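Local coordinates for protein methylmalonate-semialdehyde dehydrogenase (Oceanimonas doudoroffii, PDB 4ZZ7) that binds NAD and, as a methylmalonate-semialdehyde dehydrogenase, catalyses the NAD-dependent, CoA-acylating oxidation of methylmalonate semialdehyde, at residues Phe276-Glu281 and Phe323-Ile327; Val326-Gln332 and Asn363-Val367. All coordinates share one frame; numbering follows the deposited sequence.

Contact 1 of 2, residues Phe276-Glu281 and Phe323-Ile327; sequences FGSSGE and FGPVI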
# COMPACT_ATOMS: atom_id res chain seq x y z
N PHE A 276 31.23 -0.71 21.72
CA PHE A 276 32.54 -1.36 21.42
C PHE A 276 32.50 -2.48 20.38
O PHE A 276 33.55 -2.96 19.94
CB PHE A 276 33.13 -1.89 22.72
CG PHE A 276 33.07 -0.91 23.82
CD1 PHE A 276 33.80 0.27 23.73
CD2 PHE A 276 32.25 -1.11 24.92
CE1 PHE A 276 33.75 1.21 24.74
CE2 PHE A 276 32.18 -0.16 25.93
CZ PHE A 276 32.93 1.00 25.85
N GLY A 277 31.29 -2.89 20.00
CA GLY A 277 31.12 -3.86 18.92
C GLY A 277 31.75 -3.33 17.66
O GLY A 277 31.84 -2.12 17.46
N SER A 278 32.22 -4.25 16.83
CA SER A 278 32.98 -3.91 15.63
C SER A 278 33.97 -2.75 15.90
O SER A 278 34.16 -1.87 15.05
CB SER A 278 32.04 -3.61 14.43
OG SER A 278 31.26 -4.74 14.08
N SER A 279 34.57 -2.78 17.10
CA SER A 279 35.58 -1.81 17.54
C SER A 279 35.09 -0.36 17.42
O SER A 279 35.88 0.54 17.13
CB SER A 279 36.88 -2.00 16.76
OG SER A 279 37.17 -3.38 16.59
N GLY A 280 33.79 -0.15 17.64
CA GLY A 280 33.13 1.15 17.45
C GLY A 280 33.07 1.72 16.03
O GLY A 280 32.61 2.85 15.85
N GLU A 281 33.51 0.95 15.03
CA GLU A 281 33.67 1.43 13.65
C GLU A 281 32.40 1.13 12.90
O GLU A 281 32.36 0.27 12.03
CB GLU A 281 34.83 0.70 12.96
CG GLU A 281 36.24 0.98 13.46
CD GLU A 281 37.27 0.15 12.70
OE1 GLU A 281 37.06 -1.07 12.59
OE2 GLU A 281 38.26 0.71 12.19
N PHE A 323 36.12 -7.71 20.22
CA PHE A 323 36.33 -6.96 18.99
C PHE A 323 37.76 -6.97 18.51
O PHE A 323 38.66 -7.36 19.22
CB PHE A 323 35.75 -5.54 19.11
CG PHE A 323 36.24 -4.76 20.29
CD1 PHE A 323 35.55 -4.78 21.48
CD2 PHE A 323 37.38 -3.99 20.19
CE1 PHE A 323 35.99 -4.04 22.57
CE2 PHE A 323 37.82 -3.24 21.26
CZ PHE A 323 37.13 -3.27 22.45
N GLY A 324 37.94 -6.55 17.26
CA GLY A 324 39.23 -6.61 16.58
C GLY A 324 39.98 -5.29 16.53
O GLY A 324 39.71 -4.37 17.29
N PRO A 325 40.93 -5.20 15.61
CA PRO A 325 41.65 -3.97 15.52
C PRO A 325 40.87 -2.93 14.76
O PRO A 325 39.85 -3.19 14.13
CB PRO A 325 42.91 -4.35 14.73
CG PRO A 325 42.48 -5.49 13.85
CD PRO A 325 41.32 -6.15 14.55
N VAL A 326 41.41 -1.73 14.81
CA VAL A 326 40.94 -0.67 13.98
C VAL A 326 41.52 -0.87 12.57
O VAL A 326 42.43 -1.66 12.36
CB VAL A 326 41.27 0.66 14.67
CG1 VAL A 326 42.18 1.55 13.81
CG2 VAL A 326 39.98 1.32 15.15
N ILE A 327 40.95 -0.18 11.61
CA ILE A 327 41.18 -0.48 10.19
C ILE A 327 42.60 -0.18 9.68
O ILE A 327 43.14 -0.97 8.89
CB ILE A 327 40.08 0.19 9.30
CG1 ILE A 327 40.17 -0.25 7.83
CG2 ILE A 327 40.15 1.71 9.36
CD1 ILE A 327 39.80 -1.69 7.60

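Contact 2 of 2, residues Val326-Gln332 and Asn363-Val367; sequences VITRQHQ and NGFFV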
# COMPACT_ATOMS: atom_id res chain seq x y z
N VAL A 326 41.41 -1.73 14.81
CA VAL A 326 40.94 -0.67 13.98
C VAL A 326 41.52 -0.87 12.57
O VAL A 326 42.43 -1.66 12.36
CB VAL A 326 41.27 0.66 14.67
CG1 VAL A 326 42.18 1.55 13.81
CG2 VAL A 326 39.98 1.32 15.15
N ILE A 327 40.95 -0.18 11.61
CA ILE A 327 41.18 -0.48 10.19
C ILE A 327 42.60 -0.18 9.68
O ILE A 327 43.14 -0.97 8.89
CB ILE A 327 40.08 0.19 9.30
CG1 ILE A 327 40.17 -0.25 7.83
CG2 ILE A 327 40.15 1.71 9.36
CD1 ILE A 327 39.80 -1.69 7.60
N THR A 328 43.17 0.95 10.11
CA THR A 328 44.52 1.39 9.67
C THR A 328 45.28 2.03 10.81
O THR A 328 44.70 2.44 11.80
CB THR A 328 44.47 2.43 8.51
OG1 THR A 328 43.84 3.64 8.94
CG2 THR A 328 43.73 1.88 7.28
N ARG A 329 46.60 2.12 10.63
CA ARG A 329 47.48 2.81 11.59
C ARG A 329 47.11 4.29 11.69
O ARG A 329 47.12 4.84 12.79
CB ARG A 329 48.95 2.67 11.17
CG ARG A 329 49.95 3.51 11.97
CD ARG A 329 51.15 2.68 12.43
NE ARG A 329 50.79 1.85 13.60
CZ ARG A 329 51.33 0.68 13.93
NH1 ARG A 329 52.29 0.12 13.18
NH2 ARG A 329 50.90 0.03 15.02
N GLN A 330 46.81 4.90 10.54
CA GLN A 330 46.35 6.29 10.46
C GLN A 330 45.07 6.49 11.29
O GLN A 330 44.95 7.48 12.04
CB GLN A 330 46.12 6.69 9.00
CG GLN A 330 45.78 8.17 8.82
CD GLN A 330 45.48 8.53 7.39
OE1 GLN A 330 45.17 7.66 6.57
NE2 GLN A 330 45.55 9.82 7.07
N HIS A 331 44.14 5.54 11.18
CA HIS A 331 42.88 5.60 11.93
C HIS A 331 43.09 5.33 13.41
O HIS A 331 42.37 5.87 14.24
CB HIS A 331 41.84 4.64 11.37
CG HIS A 331 40.48 4.84 11.96
ND1 HIS A 331 39.79 6.03 11.84
CD2 HIS A 331 39.70 4.03 12.71
CE1 HIS A 331 38.64 5.93 12.49
NE2 HIS A 331 38.56 4.73 13.02
N GLN A 332 44.05 4.47 13.72
CA GLN A 332 44.43 4.21 15.11
C GLN A 332 44.95 5.48 15.77
O GLN A 332 44.56 5.83 16.87
CB GLN A 332 45.51 3.13 15.20
CG GLN A 332 45.87 2.70 16.64
CD GLN A 332 47.04 1.74 16.71
OE1 GLN A 332 47.76 1.53 15.72
NE2 GLN A 332 47.25 1.16 17.87
N ASN A 363 51.70 -5.80 17.09
CA ASN A 363 51.78 -4.33 16.84
C ASN A 363 50.92 -3.94 15.60
O ASN A 363 51.37 -3.22 14.70
CB ASN A 363 53.24 -3.88 16.60
CG ASN A 363 53.72 -4.10 15.16
OD1 ASN A 363 53.29 -5.03 14.47
ND2 ASN A 363 54.60 -3.23 14.69
N GLY A 364 49.70 -4.44 15.55
CA GLY A 364 48.72 -4.02 14.56
C GLY A 364 47.90 -2.91 15.17
O GLY A 364 48.28 -2.37 16.22
N PHE A 365 46.77 -2.58 14.54
CA PHE A 365 46.08 -1.30 14.81
C PHE A 365 45.00 -1.45 15.90
O PHE A 365 43.82 -1.18 15.68
CB PHE A 365 45.55 -0.67 13.51
CG PHE A 365 46.43 -0.93 12.31
CD1 PHE A 365 47.80 -0.73 12.37
CD2 PHE A 365 45.89 -1.42 11.14
CE1 PHE A 365 48.60 -1.00 11.29
CE2 PHE A 365 46.70 -1.67 10.04
CZ PHE A 365 48.06 -1.47 10.13
N PHE A 366 45.45 -1.85 17.09
CA PHE A 366 44.59 -2.22 18.19
C PHE A 366 44.34 -1.09 19.16
O PHE A 366 45.28 -0.44 19.62
CB PHE A 366 45.19 -3.42 18.94
CG PHE A 366 44.95 -4.73 18.25
CD1 PHE A 366 43.70 -5.32 18.30
CD2 PHE A 366 45.96 -5.36 17.54
CE1 PHE A 366 43.44 -6.51 17.65
CE2 PHE A 366 45.72 -6.56 16.89
CZ PHE A 366 44.45 -7.13 16.93
N VAL A 367 43.06 -0.86 19.46
CA VAL A 367 42.64 0.08 20.51
C VAL A 367 41.65 -0.63 21.43
O VAL A 367 40.71 -1.29 20.98
CB VAL A 367 41.96 1.35 19.94
CG1 VAL A 367 41.53 2.28 21.07
CG2 VAL A 367 42.88 2.08 18.96

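Contact 1 of 2, residues Phe276-Glu281 and Phe323-Ile327
The E281 side chain leaves the backbone with CG anti to its own carbonyl carbon (chi1 -68°) and runs extended from there, which carries its carboxylate to the backbone N of I327 and the CG2 methyl of V326. F323 differs: its CG sits between the backbone N and the carbonyl carbon (chi1 54°), which turns the ring toward F276 and S279. The E281 carboxylate accepts a hydrogen bond from I327 N at OE2, 2.9 Å away. The amide comes in on the syn side of OE2, 22° out of the carboxylate plane. E281 OE2 also touches I327 CB and lies 3.5 Å from V326 CG2. E281 also rests on H93, F151 and H331.

Segment 276-281 leaves helix 264-276 and leads toward C283, an NAD(+)-binding residue, within the cysteine signature of the aldehyde dehydrogenase family. S278, S279 and G280 all have positive phi. This tight turn is closed by G280 N bonding to G277 O and E281 N to S278 O, and it presents the S279 hydroxyl to the facing loop. S279 OG donates to G324 O at 2.8 Å. It approaches from above the carbonyl plane, not along a lone pair.

The F323 ring packs where segment 276-281 leaves helix 264-276. F323 CE1 lies 3.6 Å from F276 CB, and F323 CD1 is near F276 O. F323 CD2 lies 3.7 Å from S279 OG. The F276 ring itself packs on M304 and M308 of helix 296-308, and F323 also touches V313.

Contact 2 of 2, residues Val326-Gln332 and Asn363-Val367
F365 lays one face of its ring on the peptide link between T328 and R329, where a helix begins. R329 N sits over the centre of the F365 ring, 3.4 Å above its plane. T328 C lies at the same height but toward the rim. The motif is a capped helix N-terminus: T328 is the N-cap of helix 329-344, and its OG1 accepts from H331 N at 3.0 Å. Across the contact, F365 is the centre of an inverse gamma turn, closed by a weak bond from F366 N to G364 O. The turn lies in the loop before strand 370-373 and packs that loop against the start of the helix. F365 also packs on P28.

V326 N donates to F365 O at 2.6 Å, with an N-H...O angle of 148°. R329 bends at chi2 and chi3, and this turns one guanidinium face to the F365 ring, whose CD1 lies above it, offset toward the rim. The two planes are 80° apart. At the guanidinium edge, near its plane, R329 NH2 makes a weak hydrogen bond to N363 O at 3.3 Å.

Q332 runs extended across F365 instead. Q332 OE1 lies at the edge of the ring and 3.4 Å from F365 CA. Q332 NE2 is 3.1 Å from F366 O. Nearer the backbone, Q332 CG meets V367 CG2 at 3.8 Å.

How the contacts relate
Contacts 1 and 2 share V326 and I327, and their centres are about 10 Å apart. Two successive amides of this shared piece are bound in turn: V326 N by the 363-367 loop, I327 N by the 276-281 loop. The contacts also touch directly. P325 CB lies 3.4 Å from F365 O, F323 CE2 is 3.5 Å from V367 O, and E281 OE2 is 3.6 Å from H331 CD2. H331 NE2 in turn bonds to F387 O. The I327 side chain lies near the cofactor. It is about 4 Å from the side chains of F151 and R179, both NAD(+)-binding residues, and about 6 Å from the bound NAD.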